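Side-chain contacts in putative methyltransferase protein (Bacteroides fragilis, PDB 5BP9), which binds S-adenosyl-L-homocysteine and probably transfers methyl groups from S-adenosylmethionine: residues 175-178 and 179-182; 203-206 and 207-211; 248-251 and 252-256. One frame throughout, in Å; residues are numbered along the deposited sequence.

Interaction 1 of 3, residues 175-178 and 179-182; sequences GRLE and NMPL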
# COMPACT_ATOMS: atom_id res chain seq x y z
N GLY A 175 -5.42 0.85 -7.88
CA GLY A 175 -6.84 1.21 -8.02
C GLY A 175 -7.66 0.32 -8.93
O GLY A 175 -8.67 -0.25 -8.51
N ARG A 176 -7.23 0.23 -10.19
CA ARG A 176 -7.95 -0.51 -11.22
C ARG A 176 -6.96 -1.12 -12.20
O ARG A 176 -5.86 -0.63 -12.38
CB ARG A 176 -8.95 0.41 -11.94
CG ARG A 176 -10.04 0.98 -11.02
CD ARG A 176 -11.14 1.77 -11.73
NE ARG A 176 -11.80 1.00 -12.78
CZ ARG A 176 -12.80 0.14 -12.58
NH1 ARG A 176 -13.29 -0.09 -11.37
NH2 ARG A 176 -13.30 -0.50 -13.63
N LEU A 177 -7.35 -2.22 -12.83
CA LEU A 177 -6.49 -2.87 -13.82
C LEU A 177 -6.11 -1.95 -14.98
O LEU A 177 -5.02 -2.07 -15.51
CB LEU A 177 -7.13 -4.17 -14.36
CG LEU A 177 -7.36 -5.27 -13.32
CD1 LEU A 177 -8.05 -6.42 -14.04
CD2 LEU A 177 -6.05 -5.71 -12.68
N GLU A 178 -7.00 -1.03 -15.35
CA GLU A 178 -6.65 -0.08 -16.45
C GLU A 178 -5.48 0.84 -16.10
O GLU A 178 -4.91 1.49 -16.98
CB GLU A 178 -7.87 0.73 -16.90
CG GLU A 178 -8.42 1.70 -15.87
CD GLU A 178 -9.62 2.49 -16.34
OE1 GLU A 178 -9.85 2.64 -17.57
OE2 GLU A 178 -10.32 3.00 -15.45
N ASN A 179 -5.12 0.92 -14.81
CA ASN A 179 -3.92 1.66 -14.38
C ASN A 179 -2.63 0.86 -14.37
O ASN A 179 -1.59 1.39 -14.00
CB ASN A 179 -4.17 2.25 -13.01
CG ASN A 179 -5.19 3.36 -13.04
OD1 ASN A 179 -5.43 3.98 -14.09
ND2 ASN A 179 -5.79 3.63 -11.89
N MSE A 180 -2.68 -0.42 -14.77
CA MSE A 180 -1.46 -1.22 -14.79
C MSE A 180 -0.36 -0.65 -15.68
O MSE A 180 0.80 -0.61 -15.25
CB MSE A 180 -1.73 -2.69 -15.11
CG MSE A 180 -2.39 -3.40 -13.94
SE MSE A 180 -1.03 -3.75 -12.56
CE MSE A 180 -2.31 -4.33 -11.31
N PRO A 181 -0.67 -0.19 -16.91
CA PRO A 181 0.41 0.39 -17.73
C PRO A 181 1.07 1.61 -17.06
O PRO A 181 2.31 1.71 -17.04
CB PRO A 181 -0.29 0.70 -19.06
CG PRO A 181 -1.43 -0.28 -19.11
CD PRO A 181 -1.91 -0.37 -17.70
N LEU A 182 0.28 2.52 -16.49
CA LEU A 182 0.82 3.69 -15.78
C LEU A 182 1.70 3.25 -14.64
O LEU A 182 2.79 3.79 -14.44
CB LEU A 182 -0.33 4.56 -15.24
CG LEU A 182 0.04 5.78 -14.39
CD1 LEU A 182 0.56 6.92 -15.25
CD2 LEU A 182 -1.16 6.22 -13.57

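Interaction 2 of 3, residues 203-206 and 207-211; sequences DLRY and LFEDE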
# COMPACT_ATOMS: atom_id res chain seq x y z
N ASP A 203 -6.32 -12.91 -3.38
CA ASP A 203 -7.37 -13.32 -4.33
C ASP A 203 -8.71 -13.30 -3.63
O ASP A 203 -8.98 -14.17 -2.80
CB ASP A 203 -7.08 -14.73 -4.89
CG ASP A 203 -8.00 -15.11 -6.01
OD1 ASP A 203 -8.94 -14.31 -6.31
OD2 ASP A 203 -7.77 -16.20 -6.60
N LEU A 204 -9.55 -12.33 -3.95
CA LEU A 204 -10.87 -12.19 -3.31
C LEU A 204 -11.98 -13.02 -3.92
O LEU A 204 -13.12 -12.86 -3.53
CB LEU A 204 -11.33 -10.72 -3.28
CG LEU A 204 -10.43 -9.74 -2.52
CD1 LEU A 204 -11.18 -8.42 -2.38
CD2 LEU A 204 -9.96 -10.28 -1.16
N ARG A 205 -11.65 -13.93 -4.85
CA ARG A 205 -12.69 -14.69 -5.56
C ARG A 205 -13.68 -15.33 -4.59
O ARG A 205 -14.88 -15.29 -4.83
CB ARG A 205 -12.05 -15.75 -6.45
CG ARG A 205 -13.04 -16.57 -7.26
CD ARG A 205 -12.33 -17.63 -8.09
NE ARG A 205 -11.73 -17.06 -9.28
CZ ARG A 205 -12.41 -16.79 -10.39
NH1 ARG A 205 -13.71 -17.04 -10.44
NH2 ARG A 205 -11.80 -16.27 -11.44
N TYR A 206 -13.17 -15.91 -3.51
CA TYR A 206 -14.00 -16.63 -2.54
C TYR A 206 -15.17 -15.80 -1.98
O TYR A 206 -16.23 -16.36 -1.61
CB TYR A 206 -13.11 -17.20 -1.40
CG TYR A 206 -12.64 -16.16 -0.39
CD1 TYR A 206 -11.53 -15.36 -0.64
CD2 TYR A 206 -13.32 -15.97 0.81
CE1 TYR A 206 -11.10 -14.41 0.27
CE2 TYR A 206 -12.90 -15.02 1.72
CZ TYR A 206 -11.80 -14.24 1.45
OH TYR A 206 -11.39 -13.30 2.37
N LEU A 207 -14.99 -14.47 -1.91
CA LEU A 207 -16.05 -13.56 -1.43
C LEU A 207 -17.21 -13.36 -2.41
O LEU A 207 -18.32 -13.00 -2.01
CB LEU A 207 -15.45 -12.19 -1.08
CG LEU A 207 -14.46 -12.20 0.09
CD1 LEU A 207 -13.84 -10.82 0.20
CD2 LEU A 207 -15.13 -12.59 1.41
N PHE A 208 -16.95 -13.60 -3.69
CA PHE A 208 -17.89 -13.37 -4.76
C PHE A 208 -18.58 -14.61 -5.27
O PHE A 208 -19.25 -14.57 -6.30
CB PHE A 208 -17.19 -12.61 -5.88
CG PHE A 208 -16.82 -11.22 -5.47
CD1 PHE A 208 -17.77 -10.21 -5.51
CD2 PHE A 208 -15.58 -10.94 -4.97
CE1 PHE A 208 -17.45 -8.93 -5.09
CE2 PHE A 208 -15.24 -9.67 -4.55
CZ PHE A 208 -16.18 -8.66 -4.61
N GLU A 209 -18.41 -15.71 -4.55
CA GLU A 209 -19.03 -16.98 -4.94
C GLU A 209 -20.23 -17.31 -4.06
O GLU A 209 -20.29 -16.91 -2.89
CB GLU A 209 -18.02 -18.12 -4.83
CG GLU A 209 -16.89 -18.03 -5.84
CD GLU A 209 -15.84 -19.11 -5.67
OE1 GLU A 209 -15.88 -19.85 -4.68
OE2 GLU A 209 -14.95 -19.21 -6.54
N ASP A 210 -21.17 -18.06 -4.64
CA ASP A 210 -22.30 -18.59 -3.87
C ASP A 210 -21.87 -19.86 -3.11
O ASP A 210 -20.70 -20.23 -3.13
CB ASP A 210 -23.54 -18.77 -4.78
CG ASP A 210 -23.46 -19.96 -5.71
OD1 ASP A 210 -22.54 -20.82 -5.59
OD2 ASP A 210 -24.36 -20.07 -6.58
N GLU A 211 -22.81 -20.52 -2.41
CA GLU A 211 -22.47 -21.70 -1.59
C GLU A 211 -21.83 -22.81 -2.37
O GLU A 211 -21.06 -23.61 -1.80
CB GLU A 211 -23.72 -22.30 -0.93
CG GLU A 211 -24.21 -21.61 0.32
CD GLU A 211 -25.46 -22.29 0.87
OE1 GLU A 211 -25.99 -21.79 1.88
OE2 GLU A 211 -25.90 -23.32 0.31
O HOH W 1 -16.15 -19.31 -1.91

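Interaction 3 of 3, residues 248-251 and 252-256; sequences FQTL and SAYAA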
# COMPACT_ATOMS: atom_id res chain seq x y z
N PHE A 248 -2.60 -13.64 -7.95
CA PHE A 248 -1.25 -13.74 -8.51
C PHE A 248 -1.25 -13.95 -10.04
O PHE A 248 -0.41 -13.37 -10.75
CB PHE A 248 -0.41 -14.85 -7.85
CG PHE A 248 0.97 -14.96 -8.44
CD1 PHE A 248 1.96 -14.05 -8.08
CD2 PHE A 248 1.26 -15.88 -9.43
CE1 PHE A 248 3.22 -14.10 -8.65
CE2 PHE A 248 2.51 -15.93 -10.01
CZ PHE A 248 3.48 -15.04 -9.63
N GLN A 249 -2.16 -14.77 -10.57
CA GLN A 249 -2.14 -15.02 -12.01
C GLN A 249 -2.48 -13.76 -12.79
O GLN A 249 -1.88 -13.47 -13.84
CB GLN A 249 -3.05 -16.17 -12.45
CG GLN A 249 -2.59 -17.53 -11.96
CD GLN A 249 -2.79 -17.70 -10.47
OE1 GLN A 249 -3.86 -17.39 -9.95
NE2 GLN A 249 -1.75 -18.13 -9.77
N THR A 250 -3.46 -12.99 -12.27
CA THR A 250 -3.80 -11.74 -12.93
C THR A 250 -2.61 -10.76 -12.86
O THR A 250 -2.28 -10.10 -13.85
CB THR A 250 -5.10 -11.14 -12.35
OG1 THR A 250 -6.16 -12.08 -12.52
CG2 THR A 250 -5.50 -9.82 -13.06
N LEU A 251 -1.96 -10.69 -11.70
CA LEU A 251 -0.79 -9.83 -11.53
C LEU A 251 0.32 -10.22 -12.51
O LEU A 251 0.90 -9.35 -13.17
CB LEU A 251 -0.28 -9.87 -10.10
CG LEU A 251 1.00 -9.09 -9.80
CD1 LEU A 251 0.78 -7.59 -9.98
CD2 LEU A 251 1.44 -9.34 -8.38
N SER A 252 0.59 -11.52 -12.60
CA SER A 252 1.62 -12.01 -13.51
C SER A 252 1.34 -11.64 -14.98
O SER A 252 2.28 -11.23 -15.72
CB SER A 252 1.76 -13.53 -13.35
OG SER A 252 2.83 -14.01 -14.13
N ALA A 253 0.07 -11.74 -15.39
CA ALA A 253 -0.31 -11.42 -16.75
C ALA A 253 -0.07 -9.94 -17.07
O ALA A 253 0.51 -9.59 -18.09
CB ALA A 253 -1.76 -11.78 -17.00
N TYR A 254 -0.55 -9.06 -16.19
CA TYR A 254 -0.35 -7.61 -16.42
C TYR A 254 1.15 -7.21 -16.34
O TYR A 254 1.62 -6.37 -17.11
CB TYR A 254 -1.27 -6.80 -15.51
CG TYR A 254 -2.70 -6.81 -16.02
CD1 TYR A 254 -3.14 -5.89 -16.95
CD2 TYR A 254 -3.60 -7.79 -15.60
CE1 TYR A 254 -4.44 -5.93 -17.43
CE2 TYR A 254 -4.88 -7.86 -16.12
CZ TYR A 254 -5.30 -6.92 -17.02
OH TYR A 254 -6.59 -7.00 -17.50
N ALA A 255 1.90 -7.87 -15.46
CA ALA A 255 3.35 -7.67 -15.38
C ALA A 255 3.98 -8.04 -16.74
O ALA A 255 4.66 -7.22 -17.38
CB ALA A 255 3.97 -8.46 -14.26
N ALA A 256 3.67 -9.24 -17.23
CA ALA A 256 4.22 -9.69 -18.51
C ALA A 256 3.88 -8.78 -19.69
O ALA A 256 4.74 -8.50 -20.54
CB ALA A 256 3.81 -11.12 -18.80

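Interaction 1 of 3, residues 175-178 and 179-182
Two consecutive i to i+3 hydrogen bonds, Asn179 N to Arg176 O and Met180 N to Leu177 O, each 3.0 Å long, wind the chain into the start of helix 180-190, within the Rossmann-like methyltransferase domain. The second is the straighter, with an N-H...O angle of 164°. Each spans three residues, so the two form overlapping turns that lead into the helix.

The amide of Asn179 is committed backwards along the chain. The backbone turn itself brings CB of Asn179 to 3.4 Å from Arg176 O. Beyond CB, CG lies beside the residue's own backbone N (chi1 -69°), which directs the amide back to the loop, where ND2 hydrogen-bonds to Ile174 O and ties the first turn to the residues that lead into it. Glu178 runs alongside Asn179 in the same direction, its carboxylate and the amide nearly parallel, 19° apart. Its OE2 comes within 3.6 Å of Arg176 NE, a long and doubtful salt bridge made by one of the two modelled conformers of Arg176; in that conformer NH2 also pairs with Glu226.

Apolar contacts lie beyond these bonds. Leu177 and Met180, a selenomethionine here, bring CD2 and CE to 4.2 Å, and both side chains also touch Leu244, Ile246 and Tyr254, which places this turn against strand 236-244 and helix 248-257. Met180 CG sits 3.3 Å from Leu177 O. At the next position the proline ring leans on the turn, Pro181 CD lying 3.6 Å from Glu178 O.

Interaction 2 of 3, residues 203-206 and 207-211
Leu207 N bonds to Leu204 O at 3.0 Å and Phe208 N to Arg205 O at 2.9 Å, two successive i to i+3 links that coil this loop into a short 3-10 turn after strand 195-202. Just before the coil, Asp203 forms an Asx turn: OD1 accepts from Arg205 N, which meets it from above the carboxylate plane. The same oxygen also bonds to Tyr224 OH, so two partners grip it.

Tyr206 and Leu207 lie side by side. The tyrosine CG is placed between its backbone N and carbonyl carbon (chi1 75°), which folds the ring back over the next residue; Leu207 N lies under the ring near CG, and the leucine side chain runs on beneath the same face. Leu207 CG stands 3.8 Å from the Tyr206 ring centroid, a CH-pi contact over the face, while CD2 reaches the CE2 rim. Tyr206 is also stacked with Tyr271.

On the inner side Leu204 serves two neighbours. Its CD2 meets Leu207 CD1 at 4.1 Å, and its CB approaches Phe208 CE2; the Phe208 ring turns its edge toward Leu204 O and Arg205 O. Leu204 and Phe208 both pack on Ile227 of strand 226-233.

Arg205 is modelled in two conformers. In the one described here it touches Glu209 through its aliphatic stem, OE2 of Glu209 lying 3.3 Å from Arg205 CG, while the guanidinium makes a cation-pi contact with Phe215. Glu209 CG packs near Arg205 O. The other carboxylate oxygen, Glu209 OE1, takes a hydrogen bond at 2.8 Å from a water that also donates to Tyr206 O.

Interaction 3 of 3, residues 248-251 and 252-256
Tyr254 packs against Thr250 one helical turn earlier, the two side chains lying side by side and pointing the same way. From its CB, 3.8 Å from Thr250 O, the tyrosine leads into a ring whose CG lies beside the backbone N (chi1 -76°). This torsion lays the ring beside the preceding turn, and its CD2 edge then faces Thr250 O: CD2 is 3.2 Å from that oxygen, which lies in the plane of the ring. One atom further out, CE2 meets the methyl CG2 of Thr250 at 3.7 Å. At the tip, OH passes beyond Thr250 and packs on Leu177.

Thr250 can offer that methyl because CG2 is anti to the backbone N, while OG1 takes the other branch and bonds to Asp247 OD1. The carbonyl of Thr250 meanwhile accepts Tyr254 N at 3.1 Å in an almost straight bond (173°).

On another face of the helix, Ser252 CB sits over one face of the Phe248 ring, 4.2 Å from CE2, and both residues touch Ala262 of strand 260-267. Leu251 and Ala255 also turn to the sheet, the former onto strand 272-279 and the latter onto Phe260.

Four successive i to i+4 backbone bonds, from Ser252 N to Phe248 O through Ala255 N to Leu251 O, mark a regular alpha-helix, here one that packs on the antiparallel edge of the mixed seven-stranded sheet of a Rossmann-like methyltransferase.

How the interactions relate
Interactions 1 and 3 form one continuous patch although far apart in sequence, their centres 12 Å apart. Tyr254 joins them: its OH is 3.8 Å from Leu177 CD1, and its CB is 3.9 Å from Met180 CG, so the start of helix 180-190 packs against helix 248-257. Interaction 2 stands apart, its nearest atoms about 11 Å from interaction 1 and about 5 Å from interaction 3, without touching either. Interactions 2 and 3 lie away from the known binding residues. Interaction 1 comes nearer, with the Asn179 side chain about 9 Å from bound S-adenosyl-L-homocysteine and about 10 Å from the side chains of its binding residues Asn151 and Leu152.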